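Local coordinates for calcium-dependent protein kinase, putative (PDB 3MSE) that is the C-terminal, calcium-binding EF-hand part of a kinase that probably phosphorylates serine and threonine residues of proteins, at residues S128-L133 with N142-F147; E60-L65 with I70-I75; N42-K47 with T93-G98. All coordinates share one frame; numbering follows the deposited sequence.

Contact 1. Residues S128-L133 with N142-F147. With CA (calcium ion), chain B.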
loop_
_atom_site.group_PDB
_atom_site.type_symbol
_atom_site.label_atom_id
_atom_site.label_comp_id
_atom_site.label_asym_id
_atom_site.label_seq_id
_atom_site.Cartn_x
_atom_site.Cartn_y
_atom_site.Cartn_z
ATOM N N SER A 128 3.212 -14.620 24.909
ATOM C CA SER A 128 2.326 -15.650 24.376
ATOM C C SER A 128 1.787 -15.297 22.978
ATOM O O SER A 128 1.503 -16.186 22.174
ATOM C CB SER A 128 1.188 -15.984 25.360
ATOM O OG SER A 128 0.096 -15.091 25.225
ATOM N N ASP A 129 1.652 -14.009 22.682
ATOM C CA ASP A 129 1.268 -13.593 21.334
ATOM C C ASP A 129 2.330 -13.968 20.281
ATOM O O ASP A 129 1.990 -14.306 19.133
ATOM C CB ASP A 129 1.000 -12.096 21.298
ATOM C CG ASP A 129 -0.303 -11.719 21.984
ATOM O OD1 ASP A 129 -1.270 -12.516 21.948
ATOM O OD2 ASP A 129 -0.365 -10.616 22.543
ATOM N N ILE A 130 3.598 -13.923 20.689
ATOM C CA ILE A 130 4.713 -14.303 19.815
ATOM C C ILE A 130 4.839 -15.816 19.731
ATOM O O ILE A 130 5.097 -16.366 18.657
ATOM C CB ILE A 130 6.068 -13.669 20.276
ATOM C CG1 ILE A 130 6.000 -12.134 20.234
ATOM C CG2 ILE A 130 7.240 -14.199 19.420
ATOM C CD1 ILE A 130 5.767 -11.524 18.848
ATOM N N VAL A 131 4.641 -16.502 20.860
ATOM C CA VAL A 131 4.581 -17.967 20.851
ATOM C C VAL A 131 3.524 -18.417 19.833
ATOM O O VAL A 131 3.739 -19.346 19.041
ATOM C CB VAL A 131 4.290 -18.540 22.267
ATOM C CG1 VAL A 131 4.062 -20.074 22.227
ATOM C CG2 VAL A 131 5.420 -18.193 23.242
ATOM N N SER A 132 2.397 -17.720 19.819
ATOM C CA SER A 132 1.327 -18.096 18.915
ATOM C C SER A 132 1.700 -17.792 17.466
ATOM O O SER A 132 1.492 -18.616 16.563
ATOM C CB SER A 132 0.023 -17.386 19.301
ATOM O OG SER A 132 -0.972 -17.736 18.358
ATOM N N LEU A 133 2.267 -16.608 17.259
ATOM C CA LEU A 133 2.727 -16.198 15.937
ATOM C C LEU A 133 3.659 -17.251 15.316
ATOM O O LEU A 133 3.599 -17.503 14.120
ATOM C CB LEU A 133 3.436 -14.822 16.015
ATOM C CG LEU A 133 3.934 -14.236 14.692
ATOM C CD1 LEU A 133 2.772 -13.949 13.752
ATOM C CD2 LEU A 133 4.719 -12.963 14.938
ATOM N N ASN A 142 14.221 -19.504 23.050
ATOM C CA ASN A 142 15.453 -18.714 22.914
ATOM C C ASN A 142 15.283 -17.581 21.896
ATOM O O ASN A 142 15.578 -16.416 22.178
ATOM C CB ASN A 142 16.617 -19.624 22.499
ATOM C CG ASN A 142 17.969 -18.909 22.533
ATOM O OD1 ASN A 142 18.284 -18.185 23.487
ATOM N ND2 ASN A 142 18.778 -19.120 21.488
ATOM N N ASP A 143 14.772 -17.937 20.724
ATOM C CA ASP A 143 14.502 -16.982 19.660
ATOM C C ASP A 143 13.555 -15.870 20.126
ATOM O O ASP A 143 13.792 -14.688 19.861
ATOM C CB ASP A 143 13.925 -17.720 18.446
ATOM C CG ASP A 143 14.823 -18.868 17.968
ATOM O OD1 ASP A 143 16.005 -18.599 17.640
ATOM O OD2 ASP A 143 14.350 -20.033 17.911
ATOM N N ILE A 144 12.495 -16.252 20.839
ATOM C CA ILE A 144 11.477 -15.298 21.274
ATOM C C ILE A 144 12.060 -14.266 22.235
ATOM O O ILE A 144 11.803 -13.070 22.092
ATOM C CB ILE A 144 10.234 -16.003 21.896
ATOM C CG1 ILE A 144 9.550 -16.890 20.846
ATOM C CG2 ILE A 144 9.251 -14.977 22.449
ATOM C CD1 ILE A 144 8.602 -17.917 21.412
ATOM N N ASP A 145 12.836 -14.738 23.210
ATOM C CA ASP A 145 13.466 -13.858 24.207
ATOM C C ASP A 145 14.378 -12.825 23.563
ATOM O O ASP A 145 14.322 -11.659 23.928
ATOM C CB ASP A 145 14.244 -14.665 25.253
ATOM C CG ASP A 145 13.350 -15.230 26.338
ATOM O OD1 ASP A 145 12.359 -14.563 26.705
ATOM O OD2 ASP A 145 13.638 -16.347 26.816
ATOM N N ASN A 146 15.203 -13.267 22.611
ATOM C CA ASN A 146 16.019 -12.372 21.779
ATOM C C ASN A 146 15.199 -11.248 21.157
ATOM O O ASN A 146 15.598 -10.079 21.202
ATOM C CB ASN A 146 16.720 -13.151 20.664
ATOM C CG ASN A 146 17.758 -14.128 21.190
ATOM O OD1 ASN A 146 18.131 -14.088 22.371
ATOM N ND2 ASN A 146 18.244 -15.013 20.310
ATOM N N PHE A 147 14.047 -11.602 20.589
ATOM C CA PHE A 147 13.192 -10.619 19.938
ATOM C C PHE A 147 12.701 -9.540 20.912
ATOM O O PHE A 147 12.681 -8.352 20.566
ATOM C CB PHE A 147 12.030 -11.299 19.209
ATOM C CG PHE A 147 10.959 -10.351 18.750
ATOM C CD1 PHE A 147 9.767 -10.239 19.460
ATOM C CD2 PHE A 147 11.142 -9.565 17.616
ATOM C CE1 PHE A 147 8.773 -9.362 19.047
ATOM C CE2 PHE A 147 10.156 -8.683 17.194
ATOM C CZ PHE A 147 8.962 -8.582 17.915
HETATM CA CA CA B . -2.142 -9.161 23.530
HETATM O O HOH W 1 -3.464 -10.966 22.962
HETATM O O HOH W 2 -1.381 -10.063 25.131
#
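Helical segments 128-133 and 142-147 come within 10.5 Å of each other, axis to axis, with 128° between their N-to-C directions; the nearest CA atoms, those of Ile130 and Ile144, are 7.0 Å apart. The contact is wholly apolar. Ile130 and Ile144 lie side by side, pointing opposite ways, and their CG2 methyls meet at 3.7 Å. The two isoleucines differ in the second torsion. Ile130 is folded (chi2 -62°), and its CD1 comes obliquely to the Phe147 ring, 3.7 Å from CE1. Ile144 is extended (chi2 163°). This carries its CD1 along to 3.7 Å from Val131 CG2.

The same helical turn closes a calcium site on another side. Asp129 OD2 binds the calcium ion at 2.5 Å. Its OD1 is too far for a metal bond and instead accepts a hydrogen bond from a calcium-bound water, 2.9 Å from OD1. The carboxylate binds the ion through OD2 alone and holds one of its waters through OD1. Asp118, Asp122 and the carbonyl of Tyr124 supply further protein ligands. Ser126 N also donates to Asp129 OD2. Asp129 is the twelfth residue of the EF-hand loop that starts at Asp118, a position usually held by a bidentate glutamate.

Ile125 of the calcium-binding loop packs on Ile130. The long helix 18-48 lies against both segments: Ile22 and Ile26 touch Leu133, while Ile19 and Ile23 touch Phe147.

Contact 2. Residues E60-L65 with I70-I75. With CA (calcium ion), chain E.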
loop_
_atom_site.group_PDB
_atom_site.type_symbol
_atom_site.label_atom_id
_atom_site.label_comp_id
_atom_site.label_asym_id
_atom_site.label_seq_id
_atom_site.Cartn_x
_atom_site.Cartn_y
_atom_site.Cartn_z
ATOM N N GLU A 60 -16.025 6.237 -23.478
ATOM C CA GLU A 60 -15.502 4.896 -23.139
ATOM C C GLU A 60 -16.033 4.376 -21.799
ATOM O O GLU A 60 -16.351 3.187 -21.666
ATOM C CB GLU A 60 -13.965 4.866 -23.110
ATOM C CG GLU A 60 -13.305 4.916 -24.514
ATOM C CD GLU A 60 -11.773 4.980 -24.457
ATOM O OE1 GLU A 60 -11.126 4.564 -25.437
ATOM O OE2 GLU A 60 -11.201 5.427 -23.432
ATOM N N ILE A 61 -16.092 5.258 -20.805
ATOM C CA ILE A 61 -16.606 4.894 -19.489
ATOM C C ILE A 61 -18.154 4.818 -19.551
ATOM O O ILE A 61 -18.762 3.892 -19.017
ATOM C CB ILE A 61 -16.161 5.929 -18.426
ATOM C CG1 ILE A 61 -14.633 5.903 -18.263
ATOM C CG2 ILE A 61 -16.826 5.691 -17.079
ATOM C CD1 ILE A 61 -14.122 7.022 -17.386
ATOM N N TYR A 62 -18.756 5.808 -20.195
ATOM C CA TYR A 62 -20.207 5.935 -20.272
ATOM C C TYR A 62 -20.844 4.656 -20.812
ATOM O O TYR A 62 -21.758 4.094 -20.197
ATOM C CB TYR A 62 -20.616 7.102 -21.176
ATOM C CG TYR A 62 -22.060 7.515 -20.986
ATOM C CD1 TYR A 62 -23.112 6.695 -21.427
ATOM C CD2 TYR A 62 -22.378 8.719 -20.352
ATOM C CE1 TYR A 62 -24.454 7.081 -21.236
ATOM C CE2 TYR A 62 -23.705 9.112 -20.154
ATOM C CZ TYR A 62 -24.738 8.291 -20.597
ATOM O OH TYR A 62 -26.054 8.683 -20.390
ATOM N N THR A 63 -20.357 4.199 -21.959
ATOM C CA THR A 63 -20.997 3.076 -22.641
ATOM C C THR A 63 -20.925 1.809 -21.788
ATOM O O THR A 63 -21.820 0.961 -21.852
ATOM C CB THR A 63 -20.441 2.816 -24.065
ATOM O OG1 THR A 63 -21.130 1.699 -24.633
ATOM C CG2 THR A 63 -18.945 2.479 -24.051
ATOM N N VAL A 64 -19.871 1.678 -20.982
ATOM C CA VAL A 64 -19.759 0.497 -20.151
ATOM C C VAL A 64 -20.623 0.613 -18.892
ATOM O O VAL A 64 -21.314 -0.341 -18.537
ATOM C CB VAL A 64 -18.282 0.134 -19.831
ATOM C CG1 VAL A 64 -18.212 -1.006 -18.844
ATOM C CG2 VAL A 64 -17.537 -0.258 -21.129
ATOM N N LEU A 65 -20.578 1.755 -18.206
ATOM C CA LEU A 65 -21.419 1.933 -17.007
ATOM C C LEU A 65 -22.922 1.766 -17.371
ATOM O O LEU A 65 -23.691 1.156 -16.624
ATOM C CB LEU A 65 -21.141 3.283 -16.306
ATOM C CG LEU A 65 -19.741 3.527 -15.673
ATOM C CD1 LEU A 65 -19.635 4.845 -14.840
ATOM C CD2 LEU A 65 -19.236 2.330 -14.850
ATOM N N ILE A 70 -25.828 1.328 -14.370
ATOM C CA ILE A 70 -25.737 2.659 -13.771
ATOM C C ILE A 70 -26.565 3.619 -14.624
ATOM O O ILE A 70 -26.483 3.580 -15.843
ATOM C CB ILE A 70 -24.261 3.150 -13.677
ATOM C CG1 ILE A 70 -23.363 2.033 -13.119
ATOM C CG2 ILE A 70 -24.169 4.470 -12.884
ATOM C CD1 ILE A 70 -23.776 1.497 -11.739
ATOM N N LYS A 71 -27.349 4.479 -13.983
ATOM C CA LYS A 71 -28.236 5.385 -14.710
ATOM C C LYS A 71 -27.510 6.671 -15.122
ATOM O O LYS A 71 -26.556 7.105 -14.458
ATOM C CB LYS A 71 -29.472 5.727 -13.856
ATOM C CG LYS A 71 -30.332 4.496 -13.495
ATOM C CD LYS A 71 -31.088 3.982 -14.733
ATOM C CE LYS A 71 -31.873 2.691 -14.452
ATOM N NZ LYS A 71 -32.394 2.182 -15.752
ATOM N N LYS A 72 -27.992 7.270 -16.206
ATOM C CA LYS A 72 -27.434 8.479 -16.789
ATOM C C LYS A 72 -27.018 9.526 -15.750
ATOM O O LYS A 72 -25.903 10.032 -15.810
ATOM C CB LYS A 72 -28.432 9.100 -17.775
ATOM C CG LYS A 72 -28.044 10.504 -18.233
ATOM C CD LYS A 72 -28.799 10.924 -19.490
ATOM C CE LYS A 72 -28.517 12.392 -19.786
ATOM N NZ LYS A 72 -29.007 12.768 -21.139
ATOM N N TRP A 73 -27.907 9.848 -14.813
ATOM C CA TRP A 73 -27.625 10.881 -13.816
ATOM C C TRP A 73 -26.475 10.482 -12.898
ATOM O O TRP A 73 -25.692 11.328 -12.502
ATOM C CB TRP A 73 -28.858 11.241 -12.994
ATOM C CG TRP A 73 -29.707 10.048 -12.623
ATOM C CD1 TRP A 73 -29.654 9.328 -11.469
ATOM C CD2 TRP A 73 -30.757 9.466 -13.415
ATOM N NE1 TRP A 73 -30.600 8.323 -11.491
ATOM C CE2 TRP A 73 -31.292 8.387 -12.672
ATOM C CE3 TRP A 73 -31.298 9.756 -14.676
ATOM C CZ2 TRP A 73 -32.344 7.582 -13.152
ATOM C CZ3 TRP A 73 -32.347 8.951 -15.162
ATOM C CH2 TRP A 73 -32.847 7.870 -14.397
ATOM N N ASP A 74 -26.354 9.198 -12.589
ATOM C CA ASP A 74 -25.210 8.750 -11.817
ATOM C C ASP A 74 -23.917 8.747 -12.652
ATOM O O ASP A 74 -22.867 9.209 -12.180
ATOM C CB ASP A 74 -25.478 7.392 -11.172
ATOM C CG ASP A 74 -26.490 7.485 -10.011
ATOM O OD1 ASP A 74 -26.660 8.577 -9.417
ATOM O OD2 ASP A 74 -27.099 6.447 -9.687
ATOM N N ILE A 75 -24.003 8.233 -13.878
ATOM C CA ILE A 75 -22.833 8.139 -14.753
ATOM C C ILE A 75 -22.210 9.537 -14.897
ATOM O O ILE A 75 -21.002 9.697 -14.743
ATOM C CB ILE A 75 -23.160 7.577 -16.156
ATOM C CG1 ILE A 75 -23.710 6.144 -16.089
ATOM C CG2 ILE A 75 -21.888 7.596 -17.063
ATOM C CD1 ILE A 75 -24.099 5.613 -17.451
HETATM CA CA CA E . -8.849 5.354 -24.543
HETATM O O HOH W 3 -9.568 6.949 -25.198
#
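Leu65 O accepts a hydrogen bond from Ile70 N, at 3.1 Å and with an N-H...O angle of 148°. The donor is tilted out of the carbonyl plane. It is the single hydrogen bond between the two segments, and it spans the turn that joins helix 58-67 to helix 72-82. The Ile70 side chain stays close to the same place: its CG1 lies 4.1 Å from Leu65 CB.

Ile75 fills the space between Tyr62 and Leu65. Its CD1 sits over one face of the Tyr62 ring, 4.1 Å from the ring centroid and 11° off the ring normal, which makes a CH-pi contact. Its CG2 is nearer one side of the ring, 3.5 Å from Tyr62 CD2. On the branch that carries CD1, Ile75 CG1 lies 3.9 Å from Leu65 CB; these two side chains run past each other in opposite directions. Tyr62 has CG anti to the backbone N (chi1 -164°), which swings the ring across to the second helix. Its OH ends over the aliphatic part of Lys72, 3.5 Å from CG.

At the start of the first segment, Glu60 faces elsewhere. Both its carboxylate oxygens bind the calcium ion, OE1 and OE2 each at 2.6 Å, and OE2 also accepts from Ser57 N. Asp49, Asn51, Asn53 and Ser55 are the other protein ligands. Leu7 and Lys11 of the second subunit pack on Leu65 and Ile70.

Bidentate glutamate at the twelfth loop position is the classic closing ligand of an EF-hand. Here helix 58-67, in whose first turn Glu60 sits, leaves the calcium loop and packs on helix 72-82, the first helix of the partner helix-loop-helix, as in paired EF-hands.

Contact 3. Residues N42-K47 with T93-G98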
loop_
_atom_site.group_PDB
_atom_site.type_symbol
_atom_site.label_atom_id
_atom_site.label_comp_id
_atom_site.label_asym_id
_atom_site.label_seq_id
_atom_site.Cartn_x
_atom_site.Cartn_y
_atom_site.Cartn_z
ATOM N N ASN A 42 -6.776 -2.544 -12.918
ATOM C CA ASN A 42 -5.901 -2.523 -14.098
ATOM C C ASN A 42 -6.542 -3.212 -15.288
ATOM O O ASN A 42 -6.467 -2.724 -16.415
ATOM C CB ASN A 42 -4.562 -3.229 -13.803
ATOM C CG ASN A 42 -3.577 -2.361 -13.025
ATOM O OD1 ASN A 42 -3.812 -1.174 -12.793
ATOM N ND2 ASN A 42 -2.456 -2.961 -12.618
ATOM N N GLU A 43 -7.155 -4.360 -15.030
ATOM C CA GLU A 43 -7.830 -5.111 -16.076
ATOM C C GLU A 43 -9.097 -4.392 -16.535
ATOM O O GLU A 43 -9.429 -4.401 -17.720
ATOM C CB GLU A 43 -8.123 -6.543 -15.629
ATOM C CG GLU A 43 -6.984 -7.526 -15.950
ATOM C CD GLU A 43 -6.855 -7.816 -17.447
ATOM O OE1 GLU A 43 -7.660 -8.616 -17.981
ATOM O OE2 GLU A 43 -5.946 -7.247 -18.091
ATOM N N LEU A 44 -9.780 -3.747 -15.593
ATOM C CA LEU A 44 -10.950 -2.947 -15.917
ATOM C C LEU A 44 -10.571 -1.794 -16.834
ATOM O O LEU A 44 -11.196 -1.585 -17.875
ATOM C CB LEU A 44 -11.608 -2.432 -14.642
ATOM C CG LEU A 44 -13.022 -1.856 -14.762
ATOM C CD1 LEU A 44 -14.007 -2.933 -15.232
ATOM C CD2 LEU A 44 -13.442 -1.271 -13.411
ATOM N N PHE A 45 -9.521 -1.070 -16.459
ATOM C CA PHE A 45 -9.017 0.044 -17.262
ATOM C C PHE A 45 -8.698 -0.390 -18.699
ATOM O O PHE A 45 -9.032 0.308 -19.646
ATOM C CB PHE A 45 -7.768 0.653 -16.593
ATOM C CG PHE A 45 -7.204 1.833 -17.319
ATOM C CD1 PHE A 45 -7.623 3.121 -17.005
ATOM C CD2 PHE A 45 -6.243 1.663 -18.317
ATOM C CE1 PHE A 45 -7.111 4.228 -17.678
ATOM C CE2 PHE A 45 -5.723 2.768 -18.996
ATOM C CZ PHE A 45 -6.166 4.053 -18.672
ATOM N N TYR A 46 -8.055 -1.548 -18.839
ATOM C CA TYR A 46 -7.666 -2.087 -20.136
ATOM C C TYR A 46 -8.896 -2.362 -21.012
ATOM O O TYR A 46 -8.885 -2.060 -22.202
ATOM C CB TYR A 46 -6.804 -3.355 -19.966
ATOM C CG TYR A 46 -6.230 -3.904 -21.268
ATOM C CD1 TYR A 46 -4.986 -3.468 -21.743
ATOM C CD2 TYR A 46 -6.927 -4.861 -22.016
ATOM C CE1 TYR A 46 -4.452 -3.959 -22.933
ATOM C CE2 TYR A 46 -6.404 -5.366 -23.214
ATOM C CZ TYR A 46 -5.168 -4.906 -23.662
ATOM O OH TYR A 46 -4.645 -5.396 -24.834
ATOM N N LYS A 47 -9.951 -2.921 -20.423
ATOM C CA LYS A 47 -11.194 -3.172 -21.166
ATOM C C LYS A 47 -11.910 -1.890 -21.579
ATOM O O LYS A 47 -12.425 -1.810 -22.690
ATOM C CB LYS A 47 -12.125 -4.114 -20.395
ATOM C CG LYS A 47 -11.593 -5.553 -20.346
ATOM C CD LYS A 47 -12.127 -6.322 -19.132
ATOM C CE LYS A 47 -11.359 -7.636 -18.920
ATOM N NZ LYS A 47 -9.887 -7.372 -18.715
ATOM N N THR A 93 -4.434 6.937 -13.151
ATOM C CA THR A 93 -4.413 7.343 -11.749
ATOM C C THR A 93 -5.769 7.906 -11.298
ATOM O O THR A 93 -6.232 7.610 -10.210
ATOM C CB THR A 93 -3.255 8.356 -11.492
ATOM O OG1 THR A 93 -2.026 7.670 -11.736
ATOM C CG2 THR A 93 -3.257 8.840 -10.046
ATOM N N GLU A 94 -6.373 8.736 -12.134
ATOM C CA GLU A 94 -7.685 9.323 -11.825
ATOM C C GLU A 94 -8.832 8.294 -11.766
ATOM O O GLU A 94 -9.740 8.414 -10.918
ATOM C CB GLU A 94 -7.996 10.447 -12.797
ATOM C CG GLU A 94 -6.964 11.599 -12.685
ATOM C CD GLU A 94 -6.955 12.530 -13.892
ATOM O OE1 GLU A 94 -6.155 13.494 -13.869
ATOM O OE2 GLU A 94 -7.741 12.323 -14.852
ATOM N N PHE A 95 -8.755 7.290 -12.636
ATOM C CA PHE A 95 -9.739 6.216 -12.716
ATOM C C PHE A 95 -9.622 5.394 -11.456
ATOM O O PHE A 95 -10.602 5.059 -10.802
ATOM C CB PHE A 95 -9.475 5.326 -13.940
ATOM C CG PHE A 95 -10.464 4.182 -14.104
ATOM C CD1 PHE A 95 -10.057 2.865 -13.939
ATOM C CD2 PHE A 95 -11.800 4.433 -14.439
ATOM C CE1 PHE A 95 -10.965 1.805 -14.114
ATOM C CE2 PHE A 95 -12.723 3.377 -14.608
ATOM C CZ PHE A 95 -12.315 2.079 -14.454
ATOM N N MET A 96 -8.386 5.089 -11.104
ATOM C CA MET A 96 -8.129 4.224 -10.000
ATOM C C MET A 96 -8.457 4.878 -8.642
ATOM O O MET A 96 -8.901 4.198 -7.699
ATOM C CB MET A 96 -6.699 3.699 -10.143
ATOM C CG MET A 96 -5.794 4.066 -9.077
ATOM S SD MET A 96 -5.846 2.586 -8.127
ATOM C CE MET A 96 -5.439 3.327 -6.558
ATOM N N ALA A 97 -8.289 6.193 -8.559
ATOM C CA ALA A 97 -8.703 6.952 -7.390
ATOM C C ALA A 97 -10.209 6.774 -7.075
ATOM O O ALA A 97 -10.591 6.710 -5.925
ATOM C CB ALA A 97 -8.387 8.421 -7.584
ATOM N N GLY A 98 -11.038 6.698 -8.106
ATOM C CA GLY A 98 -12.482 6.572 -7.917
ATOM C C GLY A 98 -12.957 5.144 -7.746
ATOM O O GLY A 98 -14.078 4.936 -7.276
#
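Leu44 reaches the Phe95 ring at its edge, near the ring plane, with CD2 3.7 Å from CZ. The two side chains cross at about a right angle. Phe45 follows on the next position and meets the other end of that ring. Here Phe95 CD1 comes up to the edge of the Phe45 ring, in its plane, 3.9 Å from Phe45 CD1. Phe95 CE1 is also 4.0 Å from the backbone N of Phe45. The Phe95 ring therefore lies along two consecutive residues of helix 18-48. Its CG is anti to the backbone N (chi1 -180°), which sends the ring straight across from helix 92-99.

Lys47 takes part in a separate polar cluster within its own helix. Its NZ makes a salt bridge with Glu43 OE1 at 2.7 Å. It also bonds to Glu43 O, which Lys47 N reaches from the opposite face of the carbonyl plane.

Leu56 of strand 56-57 touches both phenylalanines, and Ile41 and Leu48 add to the cover of Phe95. The Phe45 side chain is about 7 Å from the bound calcium ion. Aromatic packing between the first and last helices of two helix-loop-helix units is characteristic of the hydrophobic core of an EF-hand pair.

Overall arrangement
Contacts 2 and 3 belong to one EF-hand pair. Their centres are 15 Å apart and their nearest atoms about 5 Å. Contact 3 joins the first and last helices of the pair, and contact 2 joins the two helices between them. The calcium loop of residues 49-60 links segment 42-47 to segment 60-65. Both contacts also touch the second subunit. Contact 1 lies on the other side of the chain's centre, 53 Å from contact 2 and 42 Å from contact 3, centre to centre. It supplies Asp129 to the second calcium site. The long helix 18-48 connects the two ends, with its beginning against contact 1 and its end in contact 3.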